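Side-chain contacts in lipase (PDB 5MAL), which hydrolyses triacylglycerols and other esters, with a preference for medium-length acyl chains, and also cleaves palmitoyl-CoA: residues 140-145 with 202-207; 189-194 with 227-232. All coordinates share one frame; numbering follows the deposited sequence.

Contact 1. Residues 140-145 with 202-207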
# COMPACT_ATOMS: atom_id res chain seq x y z
N GLY A 140 -5.92 -0.79 -1.75
CA GLY A 140 -5.33 -2.09 -1.55
C GLY A 140 -3.90 -2.18 -2.06
O GLY A 140 -3.26 -1.16 -2.34
N TYR A 141 -3.40 -3.40 -2.15
CA TYR A 141 -2.08 -3.66 -2.71
C TYR A 141 -2.28 -4.39 -4.02
O TYR A 141 -3.29 -5.05 -4.22
CB TYR A 141 -1.23 -4.51 -1.75
CG TYR A 141 -1.00 -3.87 -0.41
CD1 TYR A 141 0.09 -3.05 -0.20
CD2 TYR A 141 -1.88 -4.09 0.65
CE1 TYR A 141 0.31 -2.45 1.04
CE2 TYR A 141 -1.68 -3.50 1.88
CZ TYR A 141 -0.58 -2.69 2.08
OH TYR A 141 -0.36 -2.10 3.30
N PRO A 142 -1.31 -4.27 -4.93
CA PRO A 142 -1.48 -4.99 -6.19
C PRO A 142 -1.02 -6.42 -6.02
O PRO A 142 -0.12 -6.66 -5.22
CB PRO A 142 -0.58 -4.22 -7.16
CG PRO A 142 0.56 -3.74 -6.28
CD PRO A 142 -0.09 -3.43 -4.93
N ARG A 143 -1.65 -7.36 -6.71
CA ARG A 143 -1.02 -8.66 -6.91
C ARG A 143 0.31 -8.38 -7.57
O ARG A 143 0.39 -7.58 -8.51
CB ARG A 143 -1.89 -9.58 -7.79
CG ARG A 143 -2.98 -10.31 -7.04
CD ARG A 143 -3.70 -11.26 -7.98
NE ARG A 143 -4.27 -10.51 -9.09
CZ ARG A 143 -5.53 -10.12 -9.16
NH1 ARG A 143 -6.38 -10.43 -8.18
NH2 ARG A 143 -5.95 -9.43 -10.21
N PHE A 144 1.37 -9.00 -7.08
CA PHE A 144 2.71 -8.67 -7.54
C PHE A 144 3.05 -9.27 -8.91
O PHE A 144 3.90 -8.74 -9.62
CB PHE A 144 3.77 -9.14 -6.54
CG PHE A 144 3.88 -8.29 -5.30
CD1 PHE A 144 3.30 -7.04 -5.23
CD2 PHE A 144 4.60 -8.75 -4.21
CE1 PHE A 144 3.42 -6.26 -4.09
CE2 PHE A 144 4.72 -7.99 -3.05
CZ PHE A 144 4.12 -6.74 -2.99
N TYR A 145 2.42 -10.39 -9.26
CA TYR A 145 2.84 -11.17 -10.42
C TYR A 145 1.74 -11.47 -11.41
O TYR A 145 0.59 -11.71 -11.04
CB TYR A 145 3.45 -12.50 -9.95
CG TYR A 145 4.75 -12.31 -9.25
CD1 TYR A 145 5.90 -12.05 -9.97
CD2 TYR A 145 4.84 -12.37 -7.86
CE1 TYR A 145 7.11 -11.85 -9.35
CE2 TYR A 145 6.06 -12.17 -7.22
CZ TYR A 145 7.18 -11.91 -7.98
OH TYR A 145 8.42 -11.70 -7.40
N PRO A 202 5.96 -4.04 -16.30
CA PRO A 202 5.84 -3.91 -14.84
C PRO A 202 5.72 -2.46 -14.38
O PRO A 202 6.43 -1.58 -14.88
CB PRO A 202 7.14 -4.55 -14.33
CG PRO A 202 8.12 -4.35 -15.45
CD PRO A 202 7.29 -4.55 -16.69
N TRP A 203 4.78 -2.25 -13.46
CA TRP A 203 4.65 -0.99 -12.74
C TRP A 203 5.09 -1.17 -11.30
O TRP A 203 4.80 -0.33 -10.45
CB TRP A 203 3.21 -0.50 -12.75
CG TRP A 203 2.82 0.13 -14.02
CD1 TRP A 203 3.62 0.41 -15.11
CD2 TRP A 203 1.51 0.58 -14.37
NE1 TRP A 203 2.88 1.00 -16.10
CE2 TRP A 203 1.58 1.12 -15.67
CE3 TRP A 203 0.28 0.58 -13.70
CZ2 TRP A 203 0.47 1.64 -16.32
CZ3 TRP A 203 -0.83 1.10 -14.35
CH2 TRP A 203 -0.73 1.62 -15.65
N LEU A 204 5.73 -2.30 -11.05
CA LEU A 204 6.34 -2.59 -9.76
C LEU A 204 7.80 -2.82 -9.98
O LEU A 204 8.19 -3.37 -11.01
CB LEU A 204 5.74 -3.84 -9.12
CG LEU A 204 4.24 -3.82 -8.89
CD1 LEU A 204 3.76 -5.25 -8.65
CD2 LEU A 204 3.96 -2.94 -7.69
N HIS A 205 8.62 -2.44 -9.01
CA HIS A 205 10.01 -2.87 -9.00
C HIS A 205 10.04 -4.35 -8.67
O HIS A 205 9.28 -4.82 -7.83
CB HIS A 205 10.83 -2.11 -7.96
CG HIS A 205 10.98 -0.65 -8.24
ND1 HIS A 205 11.91 -0.15 -9.13
CD2 HIS A 205 10.32 0.43 -7.75
CE1 HIS A 205 11.81 1.16 -9.18
NE2 HIS A 205 10.86 1.54 -8.34
N SER A 206 10.93 -5.08 -9.32
CA SER A 206 11.17 -6.44 -8.91
C SER A 206 12.08 -6.38 -7.69
O SER A 206 12.19 -5.35 -7.03
CB SER A 206 11.81 -7.26 -10.03
OG SER A 206 11.86 -8.63 -9.66
N VAL A 207 12.75 -7.49 -7.39
CA VAL A 207 13.81 -7.46 -6.42
C VAL A 207 14.94 -6.64 -7.00
O VAL A 207 15.57 -7.06 -7.97
CB VAL A 207 14.30 -8.86 -6.09
CG1 VAL A 207 15.29 -8.80 -4.96
CG2 VAL A 207 13.12 -9.70 -5.71
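Leu-204 pushes its branched end between Pro-142 and Phe-144, joining two loops of the SGNH-hydrolase fold: residues 140-145, directly after strand 135-139 of the parallel sheet, and residues 202-207, on the way to helix 219-232. The CB of Leu-204 points toward the other loop but makes no close contact with it. The first torsion sets CG opposite the carbonyl carbon (chi1 -58°), which sends the branch toward residues 142-144. There the two methyls part. CD2 reaches the proline ring, 3.8 Å from Pro-142 CG, and the two side chains meet at a slant. CD1 continues the chain nearly fully extended (chi2 163°) and settles against Phe-144, where it has both backbone and ring as neighbours. It lies 3.7 Å from Phe-144 CA and 3.9 Å from Phe-144 CD1, with the leucine and phenylalanine side chains roughly perpendicular. No hydrogen bond crosses the contact; the loops are joined by van der Waals packing in a buried setting. Other parts of the chain complete it: Ile-163 of helix 159-180 and Met-90 of helix 86-96 touch Phe-144, while Tyr-226 of helix 219-232 lies against Pro-142. The shortest approach between the loops is of a methyl to a carbonyl oxygen, 3.6 Å from Leu-204 CD1 to Phe-144 O.

Contact 2. Residues 189-194 with 227-232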
# COMPACT_ATOMS: atom_id res chain seq x y z
N ASN A 189 -5.75 -3.50 -8.38
CA ASN A 189 -5.61 -4.48 -9.45
C ASN A 189 -6.36 -4.05 -10.69
O ASN A 189 -6.11 -4.55 -11.78
CB ASN A 189 -6.10 -5.85 -9.00
CG ASN A 189 -5.17 -6.49 -8.03
OD1 ASN A 189 -3.96 -6.48 -8.23
ND2 ASN A 189 -5.72 -7.06 -6.96
N THR A 190 -7.28 -3.11 -10.52
CA THR A 190 -8.03 -2.63 -11.67
C THR A 190 -7.06 -1.95 -12.64
O THR A 190 -7.22 -2.01 -13.85
CB THR A 190 -9.14 -1.66 -11.26
OG1 THR A 190 -8.60 -0.59 -10.49
CG2 THR A 190 -10.18 -2.40 -10.42
N THR A 191 -6.02 -1.33 -12.09
CA THR A 191 -5.05 -0.61 -12.91
C THR A 191 -3.75 -1.37 -13.09
O THR A 191 -3.09 -1.22 -14.12
CB THR A 191 -4.72 0.75 -12.33
OG1 THR A 191 -4.39 0.60 -10.95
CG2 THR A 191 -5.92 1.70 -12.47
N PHE A 192 -3.34 -2.15 -12.08
CA PHE A 192 -2.07 -2.89 -12.18
C PHE A 192 -2.18 -4.16 -13.03
O PHE A 192 -1.15 -4.76 -13.37
CB PHE A 192 -1.54 -3.26 -10.78
CG PHE A 192 -0.76 -2.16 -10.11
CD1 PHE A 192 -1.41 -1.21 -9.33
CD2 PHE A 192 0.62 -2.08 -10.26
CE1 PHE A 192 -0.69 -0.19 -8.70
CE2 PHE A 192 1.36 -1.07 -9.63
CZ PHE A 192 0.69 -0.11 -8.85
N ALA A 193 -3.39 -4.59 -13.36
CA ALA A 193 -3.54 -5.74 -14.25
C ALA A 193 -2.87 -5.41 -15.57
O ALA A 193 -3.13 -4.36 -16.16
CB ALA A 193 -5.01 -6.09 -14.46
N GLY A 194 -1.98 -6.28 -16.02
CA GLY A 194 -1.23 -6.02 -17.24
C GLY A 194 0.07 -5.32 -16.92
O GLY A 194 0.89 -5.06 -17.80
N LEU A 227 -2.67 6.32 -8.32
CA LEU A 227 -3.35 7.62 -8.37
C LEU A 227 -4.71 7.54 -9.07
O LEU A 227 -5.67 8.12 -8.57
CB LEU A 227 -2.46 8.66 -9.06
CG LEU A 227 -3.16 9.99 -9.34
CD1 LEU A 227 -3.58 10.68 -8.06
CD2 LEU A 227 -2.27 10.89 -10.20
N PRO A 228 -4.82 6.81 -10.19
CA PRO A 228 -6.15 6.78 -10.81
C PRO A 228 -7.19 6.14 -9.91
O PRO A 228 -8.37 6.50 -9.94
CB PRO A 228 -5.92 5.96 -12.08
CG PRO A 228 -4.48 6.23 -12.43
CD PRO A 228 -3.80 6.20 -11.08
N VAL A 229 -6.76 5.21 -9.06
CA VAL A 229 -7.69 4.59 -8.12
C VAL A 229 -8.13 5.58 -7.04
O VAL A 229 -9.30 5.60 -6.67
CB VAL A 229 -7.07 3.34 -7.51
CG1 VAL A 229 -8.01 2.72 -6.51
CG2 VAL A 229 -6.78 2.36 -8.62
N LEU A 230 -7.22 6.41 -6.54
CA LEU A 230 -7.64 7.45 -5.62
C LEU A 230 -8.59 8.41 -6.33
O LEU A 230 -9.62 8.76 -5.78
CB LEU A 230 -6.45 8.20 -5.04
CG LEU A 230 -6.85 9.34 -4.10
CD1 LEU A 230 -7.66 8.80 -2.91
CD2 LEU A 230 -5.58 10.02 -3.62
N ASN A 231 -8.24 8.82 -7.55
CA ASN A 231 -9.09 9.74 -8.28
C ASN A 231 -10.48 9.18 -8.54
O ASN A 231 -11.45 9.93 -8.58
CB ASN A 231 -8.44 10.15 -9.60
CG ASN A 231 -7.56 11.36 -9.45
OD1 ASN A 231 -7.78 12.20 -8.57
ND2 ASN A 231 -6.55 11.47 -10.31
N SER A 232 -10.59 7.86 -8.69
CA SER A 232 -11.87 7.26 -9.00
C SER A 232 -12.84 7.42 -7.83
O SER A 232 -14.05 7.40 -7.99
CB SER A 232 -11.70 5.78 -9.35
OG SER A 232 -11.65 4.98 -8.19
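Two helices of the SGNH-hydrolase fold meet here: the short helix 189-192, which follows strand 184-186 at one edge of the parallel sheet, and the C-terminal helix 219-232, with Thr-190 and Thr-191 facing Val-229. One valine methyl does most of the touching. Val-229 CG2 stands opposite the carbonyl carbon of its own residue and comes within 3.8 Å of Thr-191 OG1 and 3.9 Å of Thr-190 OG1. Thr-191 also offers its methyl, CG2 lying 4.0 Å from Val-229 CG2 and, more loosely, 4.3 Å from Pro-228 CB. Both threonines place OG1 between their backbone N and carbonyl carbon (chi1 55° in Thr-190, 50° in Thr-191), a rotamer that lets the hydroxyl turn back to the main chain. Thr-190 OG1 bonds to Asp-187 O, and Thr-191 OG1 has Val-188 O and Gly-225 O as acceptors, which must share its one proton. The bond to Gly-225 ties the short helix to the long one a little before Pro-228, where the latter is kinked. Further on, Ser-232 OG bonds back to Val-229 O at 2.9 Å. With its proton already engaged by a carbonyl, each threonine hydroxyl can rest against the valine methyl; the contact is van der Waals only, methyl against hydroxyl oxygen as well as methyl against methyl, with no hydrogen bond between the segments.

The segments alternate along the chain, and the two contacts, with centres 12 Å apart, touch directly: Trp-203 CZ3 lies 3.2 Å from Thr-191 O. Phe-192, in segment 189-194 but not in contact with 227-232, packs on contact 1, its CG 3.6 Å from Pro-142 CB and its CE2 3.7 Å from Leu-204 CD2. A polar link runs beside it, with Arg-143 N 2.9 Å from Asn-189 OD1 in a probable hydrogen bond. Contact 1 is the one near the active site: the side chain of Leu-204 is about 6 Å from that of His-216, the inferred catalytic histidine, and that of Phe-144 about 9 Å from that of the nucleophile Ser-10. Contact 2 lies away from these residues.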